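PDB 5ZRD: tyrosinase from Burkholderia thailandensis, which hydroxylates monophenols to catechols and probably oxidises these to quinones, using a pair of copper ions. Local coordinates for residues A[60-65]-A[80-85]; A[74-79]-A[355-360]. All blocks are in the same frame, centred on the assembly; numbering follows the deposited sequence.

Interaction 1 of 2, residues A[60-65]-A[80-85]. With CU (copper (II) ion), chain J.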
loop_
_atom_site.group_PDB
_atom_site.type_symbol
_atom_site.label_atom_id
_atom_site.label_comp_id
_atom_site.label_asym_id
_atom_site.label_seq_id
_atom_site.Cartn_x
_atom_site.Cartn_y
_atom_site.Cartn_z
ATOM N N PRO A 60 -24.625 -0.426 -2.643
ATOM C CA PRO A 60 -23.347 -0.887 -2.118
ATOM C C PRO A 60 -22.199 -0.638 -3.094
ATOM O O PRO A 60 -22.367 -0.776 -4.320
ATOM C CB PRO A 60 -23.481 -2.404 -1.906
ATOM C CG PRO A 60 -24.637 -2.799 -2.779
ATOM C CD PRO A 60 -25.496 -1.558 -2.970
ATOM N N PHE A 61 -21.080 -0.268 -2.487
ATOM C CA PHE A 61 -19.922 0.193 -3.184
ATOM C C PHE A 61 -18.967 -0.972 -3.482
ATOM O O PHE A 61 -18.935 -1.897 -2.733
ATOM C CB PHE A 61 -19.149 1.208 -2.338
ATOM C CG PHE A 61 -19.757 2.585 -2.176
ATOM C CD1 PHE A 61 -20.455 3.203 -3.209
ATOM C CD2 PHE A 61 -19.511 3.321 -1.031
ATOM C CE1 PHE A 61 -20.939 4.493 -3.072
ATOM C CE2 PHE A 61 -19.992 4.611 -0.904
ATOM C CZ PHE A 61 -20.711 5.192 -1.917
ATOM N N GLN A 62 -18.175 -0.849 -4.558
ATOM C CA GLN A 62 -16.877 -1.467 -4.671
ATOM C C GLN A 62 -15.781 -0.478 -4.250
ATOM O O GLN A 62 -15.901 0.686 -4.485
ATOM C CB GLN A 62 -16.625 -1.876 -6.113
ATOM C CG GLN A 62 -17.641 -2.876 -6.624
ATOM C CD GLN A 62 -17.331 -3.296 -8.038
ATOM O OE1 GLN A 62 -18.230 -3.336 -8.875
ATOM N NE2 GLN A 62 -16.057 -3.579 -8.313
ATOM N N TYR A 63 -14.709 -0.967 -3.647
ATOM C CA TYR A 63 -13.669 -0.147 -3.115
ATOM C C TYR A 63 -12.358 -0.376 -3.865
ATOM O O TYR A 63 -12.169 -1.371 -4.542
ATOM C CB TYR A 63 -13.460 -0.460 -1.635
ATOM C CG TYR A 63 -14.663 -0.123 -0.801
ATOM C CD1 TYR A 63 -14.922 1.186 -0.413
ATOM C CD2 TYR A 63 -15.573 -1.106 -0.439
ATOM C CE1 TYR A 63 -16.050 1.506 0.328
ATOM C CE2 TYR A 63 -16.693 -0.804 0.319
ATOM C CZ TYR A 63 -16.938 0.507 0.684
ATOM O OH TYR A 63 -18.049 0.801 1.400
ATOM N N ARG A 64 -11.491 0.611 -3.715
ATOM C CA ARG A 64 -10.107 0.566 -4.140
ATOM C C ARG A 64 -9.248 0.712 -2.875
ATOM O O ARG A 64 -8.762 1.828 -2.496
ATOM C CB ARG A 64 -9.823 1.666 -5.170
ATOM C CG ARG A 64 -10.606 1.543 -6.478
ATOM C CD ARG A 64 -10.494 2.811 -7.321
ATOM N NE ARG A 64 -11.402 2.839 -8.450
ATOM C CZ ARG A 64 -11.045 2.805 -9.731
ATOM N NH1 ARG A 64 -9.772 2.643 -10.046
ATOM N NH2 ARG A 64 -11.968 2.915 -10.685
ATOM N N LYS A 65 -9.107 -0.440 -2.208
ATOM C CA LYS A 65 -8.437 -0.533 -0.916
ATOM C C LYS A 65 -7.043 0.099 -0.993
ATOM O O LYS A 65 -6.649 0.798 -0.058
ATOM C CB LYS A 65 -8.408 -1.986 -0.410
ATOM C CG LYS A 65 -9.623 -2.386 0.423
ATOM C CD LYS A 65 -9.691 -1.626 1.762
ATOM C CE LYS A 65 -11.011 -0.933 2.060
ATOM N NZ LYS A 65 -11.949 -1.827 2.784
ATOM N N GLY A 80 -17.456 4.417 -5.885
ATOM C CA GLY A 80 -17.689 2.982 -5.778
ATOM C C GLY A 80 -19.045 2.591 -6.312
ATOM O O GLY A 80 -19.452 1.430 -6.227
ATOM N N GLY A 81 -19.816 3.571 -6.764
ATOM C CA GLY A 81 -21.061 3.263 -7.467
ATOM C C GLY A 81 -20.816 3.345 -8.959
ATOM O O GLY A 81 -19.700 3.682 -9.374
ATOM N N TYR A 82 -21.843 3.054 -9.749
ATOM C CA TYR A 82 -21.751 3.066 -11.196
ATOM C C TYR A 82 -22.198 4.422 -11.778
ATOM O O TYR A 82 -21.908 4.738 -12.961
ATOM C CB TYR A 82 -22.595 1.909 -11.718
ATOM C CG TYR A 82 -21.969 0.549 -11.547
ATOM C CD1 TYR A 82 -20.779 0.243 -12.187
ATOM C CD2 TYR A 82 -22.535 -0.421 -10.724
ATOM C CE1 TYR A 82 -20.168 -0.991 -12.031
ATOM C CE2 TYR A 82 -21.961 -1.673 -10.586
ATOM C CZ TYR A 82 -20.781 -1.960 -11.257
ATOM O OH TYR A 82 -20.162 -3.167 -11.129
ATOM N N CYS A 83 -22.973 5.231 -11.033
ATOM C CA CYS A 83 -23.576 6.386 -11.652
ATOM C C CYS A 83 -22.452 7.351 -12.041
ATOM O O CYS A 83 -21.383 7.418 -11.353
ATOM C CB CYS A 83 -24.643 7.037 -10.784
ATOM S SG CYS A 83 -24.011 7.899 -9.314
ATOM N N ASN A 84 -22.668 8.030 -13.184
ATOM C CA ASN A 84 -21.797 9.081 -13.711
ATOM C C ASN A 84 -22.356 10.458 -13.317
ATOM O O ASN A 84 -23.517 10.771 -13.632
ATOM C CB ASN A 84 -21.660 8.981 -15.229
ATOM C CG ASN A 84 -20.642 7.958 -15.654
ATOM O OD1 ASN A 84 -19.456 8.208 -15.517
ATOM N ND2 ASN A 84 -21.093 6.791 -16.098
ATOM N N HIS A 85 -21.502 11.269 -12.682
ATOM C CA HIS A 85 -21.813 12.643 -12.224
ATOM C C HIS A 85 -20.633 13.574 -12.477
ATOM O O HIS A 85 -19.503 13.168 -12.446
ATOM C CB HIS A 85 -22.134 12.640 -10.735
ATOM C CG HIS A 85 -23.186 11.646 -10.399
ATOM N ND1 HIS A 85 -22.886 10.374 -10.025
ATOM C CD2 HIS A 85 -24.532 11.710 -10.502
ATOM C CE1 HIS A 85 -24.012 9.713 -9.846
ATOM N NE2 HIS A 85 -25.043 10.508 -10.130
HETATM CU CU CU J . -26.957 9.749 -10.387
HETATM O O HOH W 1 -21.274 -0.164 -7.389
#
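G80 has the largest share of the surface buried between these two irregular segments of the tyrosinase central domain, followed by Q62 and F61 from residues 60-65. The backbone of Q62 donates its N-H to G80 O over 3.1 Å; the bond is fairly straight (154°), lies in the carbonyl plane and uses a lone pair. A water 2.7 Å from G80 O donates to it as well, so G80 O takes two hydrogen bonds, with a weaker CA-H...O contact from F61 CA at 3.3 Å beside them. That water also reaches P60 O through a weak bond. A beta carbon on G80 would collide with Q62 O and F61 CB, so this close backbone approach depends on glycine. The F61 ring, its CG anti to the carbonyl carbon (chi1 -73°), leans obliquely on the G80-G81 peptide, CD1 lying 3.5 Å from G80 C. Q62 leaves the backbone with a similar first torsion, runs extended and crosses Y82 obliquely, OE1 lying 3.0 Å from Y82 OH, with amide and ring planes 77° apart. Farther along, H85 NE2 binds copper at 2.1 Å, together with H57 and H94, and C83 SG is covalently joined to H85 CE1 at 1.9 Å, a thioether crosslink also known from some other type-3 copper proteins. Residues 60-65 run from helix 50-57, which ends in H57, into short helix 65-68, with R64 at its N-cap; residues 80-85 lie beyond that helix and lead to helix 90-108, whose W93 packs against Y82 and C83.

Interaction 2 of 2, residues A[74-79]-A[355-360]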
loop_
_atom_site.group_PDB
_atom_site.type_symbol
_atom_site.label_atom_id
_atom_site.label_comp_id
_atom_site.label_asym_id
_atom_site.label_seq_id
_atom_site.Cartn_x
_atom_site.Cartn_y
_atom_site.Cartn_z
ATOM N N ASP A 74 -1.121 11.818 -2.151
ATOM C CA ASP A 74 -1.097 10.828 -3.208
ATOM C C ASP A 74 -2.489 10.370 -3.567
ATOM O O ASP A 74 -2.709 9.780 -4.646
ATOM C CB ASP A 74 -0.301 9.597 -2.741
ATOM C CG ASP A 74 1.214 9.820 -2.693
ATOM O OD1 ASP A 74 1.713 10.900 -3.076
ATOM O OD2 ASP A 74 1.918 8.898 -2.206
ATOM N N ILE A 75 -3.410 10.572 -2.622
ATOM C CA ILE A 75 -4.784 10.023 -2.686
ATOM C C ILE A 75 -5.613 10.929 -3.612
ATOM O O ILE A 75 -5.306 12.115 -3.800
ATOM C CB ILE A 75 -5.425 9.935 -1.276
ATOM C CG1 ILE A 75 -6.708 9.104 -1.276
ATOM C CG2 ILE A 75 -5.674 11.327 -0.698
ATOM C CD1 ILE A 75 -7.214 8.712 0.125
ATOM N N TYR A 76 -6.669 10.349 -4.147
ATOM C CA TYR A 76 -7.510 10.974 -5.098
ATOM C C TYR A 76 -8.894 10.360 -4.930
ATOM O O TYR A 76 -9.005 9.201 -4.549
ATOM C CB TYR A 76 -6.972 10.780 -6.522
ATOM C CG TYR A 76 -6.929 9.346 -6.988
ATOM C CD1 TYR A 76 -8.048 8.722 -7.496
ATOM C CD2 TYR A 76 -5.752 8.620 -6.976
ATOM C CE1 TYR A 76 -8.015 7.406 -7.944
ATOM C CE2 TYR A 76 -5.697 7.301 -7.421
ATOM C CZ TYR A 76 -6.831 6.685 -7.906
ATOM O OH TYR A 76 -6.795 5.387 -8.351
ATOM N N PRO A 77 -9.928 11.164 -5.167
ATOM C CA PRO A 77 -11.302 10.732 -4.988
ATOM C C PRO A 77 -11.723 9.755 -6.085
ATOM O O PRO A 77 -11.239 9.871 -7.180
ATOM C CB PRO A 77 -12.128 12.018 -5.094
ATOM C CG PRO A 77 -11.250 12.951 -5.913
ATOM C CD PRO A 77 -9.831 12.582 -5.533
ATOM N N TYR A 78 -12.598 8.813 -5.767
ATOM C CA TYR A 78 -13.151 7.867 -6.730
ATOM C C TYR A 78 -14.572 7.514 -6.283
ATOM O O TYR A 78 -14.951 7.849 -5.158
ATOM C CB TYR A 78 -12.267 6.623 -6.862
ATOM C CG TYR A 78 -12.286 5.699 -5.669
ATOM C CD1 TYR A 78 -11.471 5.930 -4.573
ATOM C CD2 TYR A 78 -13.092 4.575 -5.648
ATOM C CE1 TYR A 78 -11.452 5.067 -3.488
ATOM C CE2 TYR A 78 -13.103 3.713 -4.562
ATOM C CZ TYR A 78 -12.278 3.955 -3.476
ATOM O OH TYR A 78 -12.302 3.115 -2.396
ATOM N N TRP A 79 -15.330 6.859 -7.169
ATOM C CA TRP A 79 -16.730 6.505 -6.870
ATOM C C TRP A 79 -16.929 4.995 -6.979
ATOM O O TRP A 79 -16.641 4.399 -8.047
ATOM C CB TRP A 79 -17.674 7.220 -7.832
ATOM C CG TRP A 79 -19.124 7.073 -7.522
ATOM C CD1 TRP A 79 -20.094 6.664 -8.391
ATOM C CD2 TRP A 79 -19.789 7.392 -6.288
ATOM N NE1 TRP A 79 -21.319 6.685 -7.770
ATOM C CE2 TRP A 79 -21.159 7.129 -6.478
ATOM C CE3 TRP A 79 -19.383 7.868 -5.039
ATOM C CZ2 TRP A 79 -22.109 7.351 -5.471
ATOM C CZ3 TRP A 79 -20.324 8.084 -4.046
ATOM C CH2 TRP A 79 -21.668 7.827 -4.258
ATOM N N GLN A 355 -16.377 13.350 -9.191
ATOM C CA GLN A 355 -16.527 12.201 -8.283
ATOM C C GLN A 355 -15.350 11.213 -8.389
ATOM O O GLN A 355 -15.127 10.423 -7.483
ATOM C CB GLN A 355 -17.821 11.450 -8.623
ATOM C CG GLN A 355 -17.791 10.691 -9.946
ATOM C CD GLN A 355 -19.085 9.981 -10.210
ATOM O OE1 GLN A 355 -20.065 10.061 -9.444
ATOM N NE2 GLN A 355 -19.095 9.286 -11.328
ATOM N N GLY A 356 -14.632 11.215 -9.516
ATOM C CA GLY A 356 -13.544 10.286 -9.702
ATOM C C GLY A 356 -14.042 9.021 -10.362
ATOM O O GLY A 356 -15.227 8.892 -10.611
ATOM N N PRO A 357 -13.128 8.090 -10.667
ATOM C CA PRO A 357 -13.435 6.958 -11.497
ATOM C C PRO A 357 -14.398 5.956 -10.851
ATOM O O PRO A 357 -14.356 5.668 -9.652
ATOM C CB PRO A 357 -12.079 6.315 -11.790
ATOM C CG PRO A 357 -11.138 6.900 -10.759
ATOM C CD PRO A 357 -11.684 8.272 -10.449
ATOM N N THR A 358 -15.307 5.471 -11.678
ATOM C CA THR A 358 -16.234 4.437 -11.297
ATOM C C THR A 358 -15.524 3.078 -11.443
ATOM O O THR A 358 -14.452 3.019 -12.015
ATOM C CB THR A 358 -17.514 4.527 -12.129
ATOM O OG1 THR A 358 -17.183 4.299 -13.492
ATOM C CG2 THR A 358 -18.237 5.852 -12.020
ATOM N N PRO A 359 -16.077 2.001 -10.871
ATOM C CA PRO A 359 -15.423 0.681 -10.855
ATOM C C PRO A 359 -14.884 0.224 -12.221
ATOM O O PRO A 359 -15.591 0.300 -13.201
ATOM C CB PRO A 359 -16.543 -0.271 -10.417
ATOM C CG PRO A 359 -17.340 0.594 -9.476
ATOM C CD PRO A 359 -17.379 1.919 -10.210
ATOM N N GLY A 360 -13.619 -0.169 -12.262
ATOM C CA GLY A 360 -12.968 -0.653 -13.485
ATOM C C GLY A 360 -12.350 0.472 -14.326
ATOM O O GLY A 360 -11.680 0.168 -15.301
#
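In this type-3 copper fold, the loop 74-79 ahead of helix 90-108 packs on the loop 355-360 that follows helix 315-334. W79 has the most surface buried here. Its CG stands anti to the backbone N (chi1 -173°), which sets the indole against the Q355 side chain. Q355 starts from the crowded first-torsion position between N and the carbonyl carbon, then extends fully, and its amide runs nearly parallel to the indole, the planes only 18° apart. OE1 sits over one face, 3.5 Å above the W79 ring plane and offset toward the rim. Both ends of the amide have partners beyond the pair: OE1 accepts from ND1 of the copper ligand H85 and NE2 donates to C83 O. Q355 is therefore a second-shell residue that helps fix the H85 ring and probably makes its metal-bound nitrogen more electron-rich. T358 CG2 comes to the indole edge near CD1. The backbone sets Y78 CB 4.0 Å from P357 CD, and the crowded first torsion turns the ring away, where OH bonds D68 and R64 N. G356 packs its CA against P77 O, in a conformation and at a closeness that call for glycine. Across the backbones, W79 N donates to P357 O over 2.9 Å, nearly straight but rising 43° out of the carbonyl plane.

How the interactions relate
The contacts share one continuous loop, 74-79 passing into 80-85 at the W79-G80 peptide, with centres about 8 Å apart. Both are partly buried, but interaction 1 includes exposed residues and a water, whereas interaction 2 has no exposed touching residue and rests on an indole, a glutamine side chain and prolines. Each has one direct backbone hydrogen bond, in the carbonyl plane in the first and out of it in the second. Beyond the polar ties from Q355 and Y78, F61 meets W79 edge-to-face and G81 O packs 3.0 Å from P359 CD. Interaction 1 thus includes a first-shell copper ligand, interaction 2 its second-shell partner.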